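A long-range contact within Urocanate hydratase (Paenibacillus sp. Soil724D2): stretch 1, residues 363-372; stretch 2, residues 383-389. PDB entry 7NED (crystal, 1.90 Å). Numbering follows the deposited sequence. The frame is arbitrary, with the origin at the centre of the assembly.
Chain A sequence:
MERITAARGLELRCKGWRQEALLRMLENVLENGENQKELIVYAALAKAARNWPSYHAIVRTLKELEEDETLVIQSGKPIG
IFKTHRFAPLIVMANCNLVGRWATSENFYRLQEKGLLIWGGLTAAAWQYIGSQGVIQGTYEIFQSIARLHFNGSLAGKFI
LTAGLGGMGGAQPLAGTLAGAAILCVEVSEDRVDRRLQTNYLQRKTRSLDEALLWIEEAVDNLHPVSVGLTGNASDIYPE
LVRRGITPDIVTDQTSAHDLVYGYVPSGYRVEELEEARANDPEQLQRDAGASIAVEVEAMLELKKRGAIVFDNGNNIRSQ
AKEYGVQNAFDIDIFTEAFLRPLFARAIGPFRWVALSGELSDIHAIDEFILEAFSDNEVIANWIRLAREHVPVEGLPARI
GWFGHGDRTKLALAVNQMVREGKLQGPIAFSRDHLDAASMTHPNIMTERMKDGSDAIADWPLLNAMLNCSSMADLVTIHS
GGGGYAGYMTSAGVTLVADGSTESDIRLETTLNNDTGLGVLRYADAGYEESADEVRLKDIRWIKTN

Stretch 1 363-372: IHAIDEFILE
Stretch 2 383-389: WIRLARE

Two antiparallel helices of urocanate hydratase pack through a small apolar cluster and one long arginine, illustrating how one basic side chain can span an interface by stem and charged end. Residues 363-372 and 383-389 are helical throughout, their axes approaching to 10.0 Å with 159° between N-to-C directions. The register places the CA of Asp 367 6.4 Å from the CA of Ile 384, and the CA of His 364 7.3 Å from the CA of Arg 388.

Ile 384 (chi1 m, chi2 m) points toward stretch 1; its CG2 lies 3.9 Å from Leu 371 CD2 and its CG1 4.0 Å from Ile 370 CG2, both partners being m, t rotamers.

One turn on, Arg 388 (t, t, p, chi4 -168°) sits as a knob among His 364, Asp 367, Glu 368 and Leu 371. Arg 388 CG packs 3.8 Å from His 364 CD2, while Arg 388 NH1 donates to Glu 368 OE2 (m, m, chi3 -25°) in a salt bridge whose 2.3 Å is very short and whose 120° angle is far from linear.

Waters extend the contact: one joins His 364 NE2 (2.6 Å) to Arg 388 O (2.8 Å), another donates to His 364 O (3.1 Å) and accepts from Arg 388 NH1 (2.8 Å). Leu 371 CD2 also covers one face of the Arg 385 guanidinium, 4.1 Å from CZ.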

# COMPACT_ATOMS: atom_id res chain seq x y z
N ILE A 363 1.67 8.30 -34.09
CA ILE A 363 2.73 7.40 -33.64
C ILE A 363 3.93 7.50 -34.57
O ILE A 363 5.07 7.60 -34.12
CB ILE A 363 2.20 5.95 -33.53
CG1 ILE A 363 1.11 5.87 -32.46
CG2 ILE A 363 3.34 4.92 -33.24
CD1 ILE A 363 1.58 6.25 -31.02
N HIS A 364 3.69 7.53 -35.89
CA HIS A 364 4.82 7.53 -36.82
C HIS A 364 5.64 8.81 -36.72
O HIS A 364 6.87 8.78 -36.84
CB HIS A 364 4.32 7.30 -38.25
CG HIS A 364 3.91 5.88 -38.51
ND1 HIS A 364 3.20 5.48 -39.62
CD2 HIS A 364 4.16 4.74 -37.80
CE1 HIS A 364 3.00 4.18 -39.58
NE2 HIS A 364 3.57 3.70 -38.49
N ALA A 365 4.98 9.94 -36.47
CA ALA A 365 5.73 11.17 -36.24
C ALA A 365 6.60 11.07 -34.99
O ALA A 365 7.74 11.59 -34.96
CB ALA A 365 4.77 12.37 -36.14
N ILE A 366 6.09 10.43 -33.93
CA ILE A 366 6.92 10.30 -32.73
C ILE A 366 8.05 9.32 -32.99
O ILE A 366 9.18 9.51 -32.51
CB ILE A 366 6.05 9.88 -31.52
CG1 ILE A 366 4.98 10.95 -31.25
CG2 ILE A 366 6.94 9.66 -30.29
CD1 ILE A 366 3.92 10.53 -30.20
N ASP A 367 7.79 8.29 -33.76
CA ASP A 367 8.80 7.35 -34.15
C ASP A 367 9.94 8.10 -34.84
O ASP A 367 11.04 7.99 -34.48
CB ASP A 367 8.24 6.31 -35.13
CG ASP A 367 7.41 5.22 -34.47
OD1 ASP A 367 7.55 4.98 -33.28
OD2 ASP A 367 6.64 4.59 -35.19
N GLU A 368 9.61 8.94 -35.78
CA GLU A 368 10.62 9.69 -36.50
C GLU A 368 11.38 10.65 -35.57
O GLU A 368 12.55 10.81 -35.70
CB GLU A 368 10.05 10.38 -37.71
CG GLU A 368 9.76 9.44 -38.85
CD GLU A 368 11.01 8.77 -39.44
OE1 GLU A 368 12.12 9.27 -39.36
OE2 GLU A 368 10.90 7.71 -40.03
N PHE A 369 10.68 11.24 -34.63
CA PHE A 369 11.33 12.07 -33.67
C PHE A 369 12.35 11.29 -32.87
O PHE A 369 13.42 11.75 -32.68
CB PHE A 369 10.36 12.70 -32.72
CG PHE A 369 11.03 13.36 -31.58
CD1 PHE A 369 11.60 14.59 -31.72
CD2 PHE A 369 11.15 12.72 -30.38
CE1 PHE A 369 12.27 15.18 -30.69
CE2 PHE A 369 11.82 13.32 -29.33
CZ PHE A 369 12.37 14.55 -29.49
N ILE A 370 12.02 10.10 -32.45
CA ILE A 370 12.95 9.33 -31.63
C ILE A 370 14.22 8.99 -32.41
O ILE A 370 15.34 9.11 -31.89
CB ILE A 370 12.25 8.08 -31.09
CG1 ILE A 370 11.15 8.48 -30.07
CG2 ILE A 370 13.26 7.18 -30.45
CD1 ILE A 370 10.23 7.30 -29.56
N LEU A 371 14.07 8.56 -33.64
CA LEU A 371 15.21 8.23 -34.47
C LEU A 371 16.19 9.42 -34.66
O LEU A 371 17.36 9.22 -34.72
CB LEU A 371 14.72 7.69 -35.79
CG LEU A 371 13.92 6.42 -35.67
CD1 LEU A 371 13.36 6.02 -37.02
CD2 LEU A 371 14.67 5.30 -34.96
N GLU A 372 15.67 10.63 -34.67
CA GLU A 372 16.45 11.82 -34.83
C GLU A 372 17.03 12.33 -33.52
O GLU A 372 18.12 12.74 -33.48
CB GLU A 372 15.64 12.96 -35.44
CG GLU A 372 14.84 12.68 -36.69
CD GLU A 372 13.67 13.67 -36.96
OE1 GLU A 372 13.21 14.40 -36.06
OE2 GLU A 372 13.16 13.71 -38.08
N TRP A 383 15.06 -0.62 -31.89
CA TRP A 383 13.72 -1.08 -31.50
C TRP A 383 12.64 -0.33 -32.29
O TRP A 383 11.69 -0.93 -32.80
CB TRP A 383 13.50 -0.91 -29.98
CG TRP A 383 12.09 -1.18 -29.74
CD1 TRP A 383 11.12 -0.27 -29.42
CD2 TRP A 383 11.44 -2.42 -29.91
NE1 TRP A 383 9.89 -0.89 -29.35
CE2 TRP A 383 10.06 -2.22 -29.66
CE3 TRP A 383 11.88 -3.71 -30.26
CZ2 TRP A 383 9.13 -3.24 -29.73
CZ3 TRP A 383 10.95 -4.73 -30.33
CH2 TRP A 383 9.60 -4.49 -30.08
N ILE A 384 12.76 0.99 -32.38
CA ILE A 384 11.72 1.79 -33.05
C ILE A 384 11.63 1.41 -34.52
O ILE A 384 10.53 1.24 -35.08
CB ILE A 384 11.99 3.29 -32.83
CG1 ILE A 384 11.74 3.64 -31.33
CG2 ILE A 384 11.15 4.18 -33.74
CD1 ILE A 384 10.26 3.35 -30.84
N ARG A 385 12.77 1.22 -35.18
CA ARG A 385 12.72 0.78 -36.58
C ARG A 385 11.96 -0.53 -36.70
O ARG A 385 11.07 -0.67 -37.55
CB ARG A 385 14.14 0.62 -37.14
CG ARG A 385 14.80 1.96 -37.36
CD ARG A 385 16.11 1.88 -38.17
NE ARG A 385 16.53 3.26 -38.35
CZ ARG A 385 17.44 3.87 -37.59
NH1 ARG A 385 18.05 3.16 -36.64
NH2 ARG A 385 17.76 5.14 -37.79
N LEU A 386 12.27 -1.48 -35.82
CA LEU A 386 11.62 -2.77 -35.87
C LEU A 386 10.13 -2.65 -35.59
O LEU A 386 9.30 -3.26 -36.29
CB LEU A 386 12.28 -3.73 -34.88
CG LEU A 386 13.69 -4.24 -35.21
CD1 LEU A 386 14.15 -5.09 -34.04
CD2 LEU A 386 13.77 -5.00 -36.52
N ALA A 387 9.77 -1.89 -34.54
CA ALA A 387 8.37 -1.80 -34.15
C ALA A 387 7.55 -1.10 -35.22
O ALA A 387 6.44 -1.54 -35.56
CB ALA A 387 8.23 -1.08 -32.80
N ARG A 388 8.07 -0.00 -35.78
CA ARG A 388 7.33 0.69 -36.82
C ARG A 388 7.06 -0.23 -38.01
O ARG A 388 6.01 -0.14 -38.64
CB ARG A 388 8.09 1.94 -37.26
CG ARG A 388 7.36 2.73 -38.36
CD ARG A 388 8.14 4.00 -38.66
NE ARG A 388 9.51 3.67 -39.08
CZ ARG A 388 10.49 4.56 -39.18
NH1 ARG A 388 10.26 5.84 -38.83
NH2 ARG A 388 11.71 4.18 -39.58
N GLU A 389 7.99 -1.15 -38.28
CA GLU A 389 7.88 -1.99 -39.48
C GLU A 389 6.97 -3.17 -39.23
O GLU A 389 6.23 -3.56 -40.13
CB GLU A 389 9.26 -2.48 -39.89
CG GLU A 389 9.29 -3.42 -41.12
CD GLU A 389 8.84 -2.75 -42.41
OE1 GLU A 389 8.36 -3.48 -43.34
OE2 GLU A 389 8.94 -1.49 -42.49
O HOH W 1 3.98 1.37 -37.35
O HOH W 2 7.73 7.00 -39.20
O HOH W 3 18.39 6.72 -35.17